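Local coordinates for protein AT5g51070/K3K7_27 (Arabidopsis thaliana, PDB 5GKM) that probably acts, through its whole length, as an ATP-dependent chaperone of the Clp protease system; this chain is the chaperone's N-terminal domain, at residues Glu45-Ile57 against Leu142-Arg156. Residues are numbered along the deposited sequence; the frame is centred on the assembly and turned at random.
Sequences EDRDPQGFLGSGI and LGANMNLLTAAALTR
In the all-helical Clp N-terminal domain, the loop between helices 35-45 and 59-71 rests on helix 146-158, where Leu53 packs on the guanidinium of Arg156, which bridges Asp46 and Asp48 in a salt-bridge network. The side chain of Arg156 is extended from CG to NE and ends between two loop carboxylates. Its NH2 bonds to OD2 of Asp46 at 3.0 Å, on the syn lone pair, and to OD2 of Asp48 at 2.9 Å, on the anti lone pair. The Asp46 carboxylate stands nearly perpendicular to the guanidinium, with 87° between the planes; that of Asp48 is turned by 38°. Weak bonds add Arg156 NH1 to Asp46 OD2 and NH2 to Asp46 OD1.

Leu53 CD2 lies 3.8 Å above the guanidinium plane, over its centre, and also touches the CB of Ala153 at 3.9 Å. The other methyl, CD1, packs on the backbone O of Leu149 and also sits over one face of the Phe52 ring, offset toward its rim. Nearby, Ala152 CB meets the backbone O of Leu53 at 3.7 Å. Leu149 spreads its two methyls: CD2 reaches Ser55 CB at 3.6 Å, while CD1 approaches Phe52 CE2. Further along, Ile57 splits its branches: CD1 reaches Ala144 CB at 3.8 Å and CG2 touches Leu142 CD1. Phe52 continues inward onto helix 35-45, and Leu149 onto Phe128.

The carboxylates also shape the loop. Asp46 and Asp48 each close an Asx turn through OD1, and Asp46 OD2 accepts a nearly straight bond from Leu53 N (173°). Glu121 pairs with Arg156 NH1. The three carboxylates probably offset the positive charge of Arg156, whose guanidinium is likely to keep both aspartates ionised. Asp46 and Asp48 thus both fold the loop and tie it to the C-terminal helix.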
ATOM      1  N   GLU A  45       3.242   4.492   7.490  1.00 13.60           N
ATOM      2  CA  GLU A  45       2.280   4.558   8.554  1.00 13.58           C
ATOM      3  C   GLU A  45       2.588   3.652   9.755  1.00 14.76           C
ATOM      4  O   GLU A  45       2.282   3.991  10.860  1.00 15.53           O
ATOM      5  CB  GLU A  45       0.871   4.339   8.001  1.00 13.20           C
ATOM      6  CG  GLU A  45      -0.274   4.578   8.966  1.00 14.47           C
ATOM      7  CD  GLU A  45      -0.449   3.465   9.970  1.00 16.06           C
ATOM      8  OE1 GLU A  45      -0.131   2.332   9.668  1.00 15.62           O
ATOM      9  OE2 GLU A  45      -0.949   3.789  11.020  1.00 18.79           O
ATOM     10  N   ASP A  46       3.152   2.486   9.480  1.00 13.17           N
ATOM     11  CA  ASP A  46       3.235   1.472  10.521  1.00 14.59           C
ATOM     12  C   ASP A  46       4.241   1.912  11.605  1.00 16.98           C
ATOM     13  O   ASP A  46       5.322   2.185  11.310  1.00 20.38           O
ATOM     14  CB  ASP A  46       3.609   0.150   9.847  1.00 14.47           C
ATOM     15  CG  ASP A  46       3.560  -1.049  10.765  1.00 15.93           C
ATOM     16  OD1 ASP A  46       3.389  -0.904  11.941  1.00 16.60           O
ATOM     17  OD2 ASP A  46       3.639  -2.100  10.232  1.00 18.27           O
ATOM     18  N   ARG A  47       3.785   1.962  12.843  1.00 16.72           N
ATOM     19  CA  ARG A  47       4.574   2.419  13.970  1.00 18.93           C
ATOM     20  C   ARG A  47       5.190   1.249  14.721  1.00 19.57           C
ATOM     21  O   ARG A  47       5.700   1.435  15.761  1.00 22.03           O
ATOM     22  CB  ARG A  47       3.743   3.292  14.926  1.00 20.00           C
ATOM     23  CG  ARG A  47       3.243   4.602  14.325  1.00 20.61           C
ATOM     24  CD  ARG A  47       2.418   5.458  15.260  1.00 19.99           C
ATOM     25  NE  ARG A  47       1.626   6.477  14.602  1.00 19.97           N
ATOM     26  CZ  ARG A  47       0.897   7.383  15.225  1.00 20.91           C
ATOM     27  NH1 ARG A  47       0.835   7.410  16.531  1.00 22.37           N
ATOM     28  NH2 ARG A  47       0.189   8.231  14.549  1.00 21.49           N
ATOM     29  N   ASP A  48       5.139   0.061  14.162  1.00 19.70           N
ATOM     30  CA  ASP A  48       5.709  -1.110  14.813  1.00 22.63           C
ATOM     31  C   ASP A  48       7.192  -0.876  14.966  1.00 22.52           C
ATOM     32  O   ASP A  48       7.846  -0.549  14.065  1.00 23.89           O
ATOM     33  CB  ASP A  48       5.459  -2.331  13.934  1.00 22.10           C
ATOM     34  CG  ASP A  48       5.878  -3.640  14.578  1.00 26.58           C
ATOM     35  OD1 ASP A  48       6.763  -3.587  15.421  1.00 24.29           O
ATOM     36  OD2 ASP A  48       5.322  -4.673  14.203  1.00 26.53           O
ATOM     37  N   PRO A  49       7.745  -1.062  16.177  1.00 25.78           N
ATOM     38  CA  PRO A  49       9.168  -0.804  16.398  1.00 26.45           C
ATOM     39  C   PRO A  49      10.045  -1.790  15.679  1.00 27.43           C
ATOM     40  O   PRO A  49      11.177  -1.517  15.436  1.00 30.91           O
ATOM     41  CB  PRO A  49       9.339  -0.868  17.931  1.00 28.06           C
ATOM     42  CG  PRO A  49       8.197  -1.595  18.404  1.00 28.05           C
ATOM     43  CD  PRO A  49       7.068  -1.377  17.424  1.00 26.67           C
ATOM     44  N   GLN A  50       9.470  -2.906  15.275  1.00 26.25           N
ATOM     45  CA  GLN A  50      10.191  -3.941  14.543  1.00 27.49           C
ATOM     46  C   GLN A  50      10.076  -3.787  13.005  1.00 26.97           C
ATOM     47  O   GLN A  50      10.427  -4.636  12.279  1.00 26.19           O
ATOM     48  CB  GLN A  50       9.719  -5.322  14.976  1.00 32.20           C
ATOM     49  CG  GLN A  50       9.833  -5.550  16.469  1.00 38.17           C
ATOM     50  CD  GLN A  50      11.253  -5.334  16.923  1.00 45.47           C
ATOM     51  OE1 GLN A  50      12.165  -5.647  16.199  1.00 54.56           O
ATOM     52  NE2 GLN A  50      11.444  -4.752  18.103  1.00 52.49           N
ATOM     53  N   GLY A  51       9.586  -2.630  12.585  1.00 22.43           N
ATOM     54  CA  GLY A  51       9.466  -2.321  11.177  1.00 21.67           C
ATOM     55  C   GLY A  51       8.145  -2.794  10.615  1.00 19.72           C
ATOM     56  O   GLY A  51       7.343  -3.264  11.331  1.00 21.25           O
ATOM     57  N   PHE A  52       7.959  -2.613   9.312  1.00 19.76           N
ATOM     58  CA  PHE A  52       6.677  -2.861   8.677  1.00 18.34           C
ATOM     59  C   PHE A  52       6.328  -4.352   8.832  1.00 18.47           C
ATOM     60  O   PHE A  52       7.053  -5.174   8.442  1.00 18.72           O
ATOM     61  CB  PHE A  52       6.833  -2.515   7.178  1.00 18.10           C
ATOM     62  CG  PHE A  52       5.652  -2.877   6.295  1.00 16.22           C
ATOM     63  CD1 PHE A  52       4.432  -2.345   6.508  1.00 15.51           C
ATOM     64  CD2 PHE A  52       5.827  -3.724   5.231  1.00 17.78           C
ATOM     65  CE1 PHE A  52       3.376  -2.635   5.687  1.00 16.36           C
ATOM     66  CE2 PHE A  52       4.781  -4.023   4.402  1.00 17.44           C
ATOM     67  CZ  PHE A  52       3.553  -3.491   4.652  1.00 17.07           C
ATOM     68  N   LEU A  53       5.211  -4.573   9.473  1.00 17.86           N
ATOM     69  CA  LEU A  53       4.685  -5.906   9.745  1.00 19.38           C
ATOM     70  C   LEU A  53       5.744  -6.765  10.472  1.00 22.41           C
ATOM     71  O   LEU A  53       5.774  -7.955  10.350  1.00 22.85           O
ATOM     72  CB  LEU A  53       4.154  -6.554   8.470  1.00 18.77           C
ATOM     73  CG  LEU A  53       2.863  -5.952   7.952  1.00 17.88           C
ATOM     74  CD1 LEU A  53       2.558  -6.485   6.583  1.00 17.62           C
ATOM     75  CD2 LEU A  53       1.712  -6.221   8.885  1.00 18.74           C
ATOM     76  N   GLY A  54       6.600  -6.091  11.209  1.00 23.32           N
ATOM     77  CA  GLY A  54       7.602  -6.726  12.031  1.00 24.67           C
ATOM     78  C   GLY A  54       8.778  -7.221  11.258  1.00 24.85           C
ATOM     79  O   GLY A  54       9.577  -7.964  11.780  1.00 28.97           O
ATOM     80  N   SER A  55       8.870  -6.824  10.012  1.00 25.67           N
ATOM     81  CA  SER A  55       9.864  -7.311   9.096  1.00 24.49           C
ATOM     82  C   SER A  55      11.232  -6.646   9.066  1.00 27.66           C
ATOM     83  O   SER A  55      12.087  -7.067   8.321  1.00 27.45           O
ATOM     84  CB  SER A  55       9.325  -7.184   7.688  1.00 26.03           C
ATOM     85  OG  SER A  55       9.361  -5.852   7.283  1.00 24.41           O
ATOM     86  N   GLY A  56      11.401  -5.553   9.767  1.00 26.10           N
ATOM     87  CA  GLY A  56      12.627  -4.817   9.641  1.00 26.43           C
ATOM     88  C   GLY A  56      12.746  -3.902   8.427  1.00 26.28           C
ATOM     89  O   GLY A  56      13.722  -3.256   8.246  1.00 27.49           O
ATOM     90  N   ILE A  57      11.721  -3.881   7.596  1.00 24.26           N
ATOM     91  CA  ILE A  57      11.669  -2.947   6.510  1.00 26.04           C
ATOM     92  C   ILE A  57      11.378  -1.565   7.027  1.00 22.49           C
ATOM     93  O   ILE A  57      10.537  -1.403   7.804  1.00 22.51           O
ATOM     94  CB  ILE A  57      10.605  -3.346   5.485  1.00 26.48           C
ATOM     95  CG1 ILE A  57      11.062  -4.564   4.716  1.00 28.11           C
ATOM     96  CG2 ILE A  57      10.347  -2.245   4.467  1.00 25.47           C
ATOM     97  CD1 ILE A  57       9.982  -5.198   3.891  1.00 29.73           C
ATOM     98  N   LEU A 142      14.091  -5.674  -1.651  1.00 21.49           N
ATOM     99  CA  LEU A 142      14.409  -5.584  -0.234  1.00 19.56           C
ATOM    100  C   LEU A 142      14.763  -6.927   0.415  1.00 21.50           C
ATOM    101  O   LEU A 142      15.096  -6.940   1.529  1.00 23.13           O
ATOM    102  CB  LEU A 142      13.285  -4.907   0.552  1.00 21.27           C
ATOM    103  CG  LEU A 142      12.899  -3.515   0.088  1.00 20.69           C
ATOM    104  CD1 LEU A 142      11.627  -2.990   0.716  1.00 20.70           C
ATOM    105  CD2 LEU A 142      14.026  -2.564   0.375  1.00 24.43           C
ATOM    106  N   GLY A 143      14.682  -8.018  -0.317  1.00 19.67           N
ATOM    107  CA  GLY A 143      14.976  -9.306   0.272  1.00 21.74           C
ATOM    108  C   GLY A 143      13.938  -9.872   1.221  1.00 21.47           C
ATOM    109  O   GLY A 143      14.230 -10.676   2.063  1.00 23.77           O
ATOM    110  N   ALA A 144      12.696  -9.459   1.028  1.00 19.00           N
ATOM    111  CA  ALA A 144      11.623  -9.805   1.939  1.00 20.13           C
ATOM    112  C   ALA A 144      10.740 -10.862   1.313  1.00 22.13           C
ATOM    113  O   ALA A 144      10.702 -11.004   0.143  1.00 22.38           O
ATOM    114  CB  ALA A 144      10.805  -8.579   2.290  1.00 20.38           C
ATOM    115  N   ASN A 145      10.024 -11.587   2.143  1.00 19.73           N
ATOM    116  CA  ASN A 145       9.130 -12.626   1.642  1.00 20.49           C
ATOM    117  C   ASN A 145       7.694 -12.199   1.799  1.00 18.72           C
ATOM    118  O   ASN A 145       7.232 -12.117   2.845  1.00 18.57           O
ATOM    119  CB  ASN A 145       9.381 -13.884   2.467  1.00 22.31           C
ATOM    120  CG  ASN A 145       8.567 -15.090   2.023  1.00 22.55           C
ATOM    121  OD1 ASN A 145       7.439 -15.018   1.671  1.00 22.52           O
ATOM    122  ND2 ASN A 145       9.191 -16.219   2.107  1.00 30.48           N
ATOM    123  N   MET A 146       7.042 -11.979   0.672  1.00 17.81           N
ATOM    124  CA  MET A 146       5.752 -11.399   0.643  1.00 18.50           C
ATOM    125  C   MET A 146       4.706 -12.249   1.365  1.00 18.27           C
ATOM    126  O   MET A 146       3.891 -11.742   2.018  1.00 18.84           O
ATOM    127  CB  MET A 146       5.312 -11.156  -0.781  1.00 19.63           C
ATOM    128  CG  MET A 146       3.982 -10.476  -0.851  1.00 21.01           C
ATOM    129  SD  MET A 146       3.767  -9.660  -2.448  1.00 25.76           S
ATOM    130  CE  MET A 146       3.275 -11.051  -3.374  1.00 24.95           C
ATOM    131  N   ASN A 147       4.763 -13.535   1.200  1.00 17.65           N
ATOM    132  CA  ASN A 147       3.792 -14.389   1.869  1.00 18.82           C
ATOM    133  C   ASN A 147       3.892 -14.382   3.388  1.00 17.75           C
ATOM    134  O   ASN A 147       2.914 -14.450   4.060  1.00 16.41           O
ATOM    135  CB  ASN A 147       3.793 -15.766   1.254  1.00 21.64           C
ATOM    136  CG  ASN A 147       3.383 -15.743  -0.222  1.00 20.66           C
ATOM    137  OD1 ASN A 147       2.599 -14.921  -0.654  1.00 27.76           O
ATOM    138  ND2 ASN A 147       3.940 -16.601  -0.963  1.00 24.53           N
ATOM    139  N   LEU A 148       5.114 -14.277   3.887  1.00 17.49           N
ATOM    140  CA  LEU A 148       5.331 -14.092   5.312  1.00 17.12           C
ATOM    141  C   LEU A 148       4.768 -12.768   5.826  1.00 16.57           C
ATOM    142  O   LEU A 148       4.295 -12.696   6.888  1.00 14.98           O
ATOM    143  CB  LEU A 148       6.800 -14.203   5.715  1.00 19.09           C
ATOM    144  CG  LEU A 148       7.384 -15.604   5.789  1.00 24.62           C
ATOM    145  CD1 LEU A 148       8.879 -15.566   6.063  1.00 27.83           C
ATOM    146  CD2 LEU A 148       6.667 -16.377   6.870  1.00 24.97           C
ATOM    147  N   LEU A 149       4.908 -11.734   5.032  1.00 15.88           N
ATOM    148  CA  LEU A 149       4.276 -10.475   5.387  1.00 16.25           C
ATOM    149  C   LEU A 149       2.750 -10.540   5.398  1.00 14.92           C
ATOM    150  O   LEU A 149       2.154 -10.004   6.248  1.00 15.60           O
ATOM    151  CB  LEU A 149       4.743  -9.322   4.488  1.00 17.38           C
ATOM    152  CG  LEU A 149       6.198  -8.946   4.479  1.00 19.76           C
ATOM    153  CD1 LEU A 149       6.440  -7.759   3.587  1.00 19.95           C
ATOM    154  CD2 LEU A 149       6.605  -8.516   5.835  1.00 25.57           C
ATOM    155  N   THR A 150       2.169 -11.232   4.431  1.00 14.74           N
ATOM    156  CA  THR A 150       0.730 -11.394   4.441  1.00 15.05           C
ATOM    157  C   THR A 150       0.263 -12.133   5.699  1.00 15.50           C
ATOM    158  O   THR A 150      -0.683 -11.789   6.314  1.00 14.82           O
ATOM    159  CB  THR A 150       0.262 -12.198   3.222  1.00 14.93           C
ATOM    160  OG1 THR A 150       0.771 -11.625   2.041  1.00 14.61           O
ATOM    161  CG2 THR A 150      -1.285 -12.303   3.150  1.00 14.38           C
ATOM    162  N   ALA A 151       1.017 -13.148   6.057  1.00 14.36           N
ATOM    163  CA  ALA A 151       0.721 -13.887   7.256  1.00 15.85           C
ATOM    164  C   ALA A 151       0.830 -13.050   8.484  1.00 15.88           C
ATOM    165  O   ALA A 151      -0.002 -13.126   9.315  1.00 17.18           O
ATOM    166  CB  ALA A 151       1.585 -15.130   7.379  1.00 15.93           C
ATOM    167  N   ALA A 152       1.860 -12.219   8.541  1.00 15.38           N
ATOM    168  CA  ALA A 152       2.016 -11.344   9.652  1.00 14.57           C
ATOM    169  C   ALA A 152       0.836 -10.368   9.775  1.00 13.75           C
ATOM    170  O   ALA A 152       0.470 -10.028  10.827  1.00 14.40           O
ATOM    171  CB  ALA A 152       3.331 -10.575   9.574  1.00 15.79           C
ATOM    172  N   ALA A 153       0.318  -9.900   8.655  1.00 13.16           N
ATOM    173  CA  ALA A 153      -0.802  -9.017   8.712  1.00 13.45           C
ATOM    174  C   ALA A 153      -2.030  -9.725   9.263  1.00 14.95           C
ATOM    175  O   ALA A 153      -2.746  -9.195  10.015  1.00 15.38           O
ATOM    176  CB  ALA A 153      -1.108  -8.436   7.333  1.00 12.86           C
ATOM    177  N   LEU A 154      -2.231 -10.942   8.809  1.00 15.31           N
ATOM    178  CA  LEU A 154      -3.345 -11.720   9.295  1.00 15.10           C
ATOM    179  C   LEU A 154      -3.216 -11.980  10.802  1.00 16.46           C
ATOM    180  O   LEU A 154      -4.183 -11.973  11.500  1.00 18.00           O
ATOM    181  CB  LEU A 154      -3.477 -13.018   8.518  1.00 15.56           C
ATOM    182  CG  LEU A 154      -3.957 -12.883   7.082  1.00 15.42           C
ATOM    183  CD1 LEU A 154      -3.752 -14.125   6.290  1.00 17.07           C
ATOM    184  CD2 LEU A 154      -5.375 -12.381   6.885  1.00 16.25           C
ATOM    185  N   THR A 155      -2.003 -12.211  11.254  1.00 16.32           N
ATOM    186  CA  THR A 155      -1.736 -12.408  12.656  1.00 17.10           C
ATOM    187  C   THR A 155      -2.083 -11.185  13.487  1.00 18.98           C
ATOM    188  O   THR A 155      -2.727 -11.296  14.506  1.00 19.14           O
ATOM    189  CB  THR A 155      -0.305 -12.902  12.899  1.00 20.59           C
ATOM    190  OG1 THR A 155      -0.125 -14.144  12.240  1.00 19.86           O
ATOM    191  CG2 THR A 155      -0.027 -13.051  14.329  1.00 22.08           C
ATOM    192  N   ARG A 156      -1.762 -10.019  12.987  1.00 17.59           N
ATOM    193  CA  ARG A 156      -2.140  -8.816  13.665  1.00 17.79           C
ATOM    194  C   ARG A 156      -3.640  -8.651  13.816  1.00 19.76           C
ATOM    195  O   ARG A 156      -4.123  -8.224  14.813  1.00 21.23           O
ATOM    196  CB  ARG A 156      -1.609  -7.600  12.923  1.00 20.24           C
ATOM    197  CG  ARG A 156      -0.229  -7.200  13.310  1.00 20.04           C
ATOM    198  CD  ARG A 156       0.048  -5.856  12.736  1.00 19.20           C
ATOM    199  NE  ARG A 156       1.409  -5.460  12.803  1.00 20.09           N
ATOM    200  CZ  ARG A 156       1.899  -4.351  12.270  1.00 18.44           C
ATOM    201  NH1 ARG A 156       1.119  -3.507  11.621  1.00 17.78           N
ATOM    202  NH2 ARG A 156       3.154  -4.107  12.373  1.00 20.89           N
TER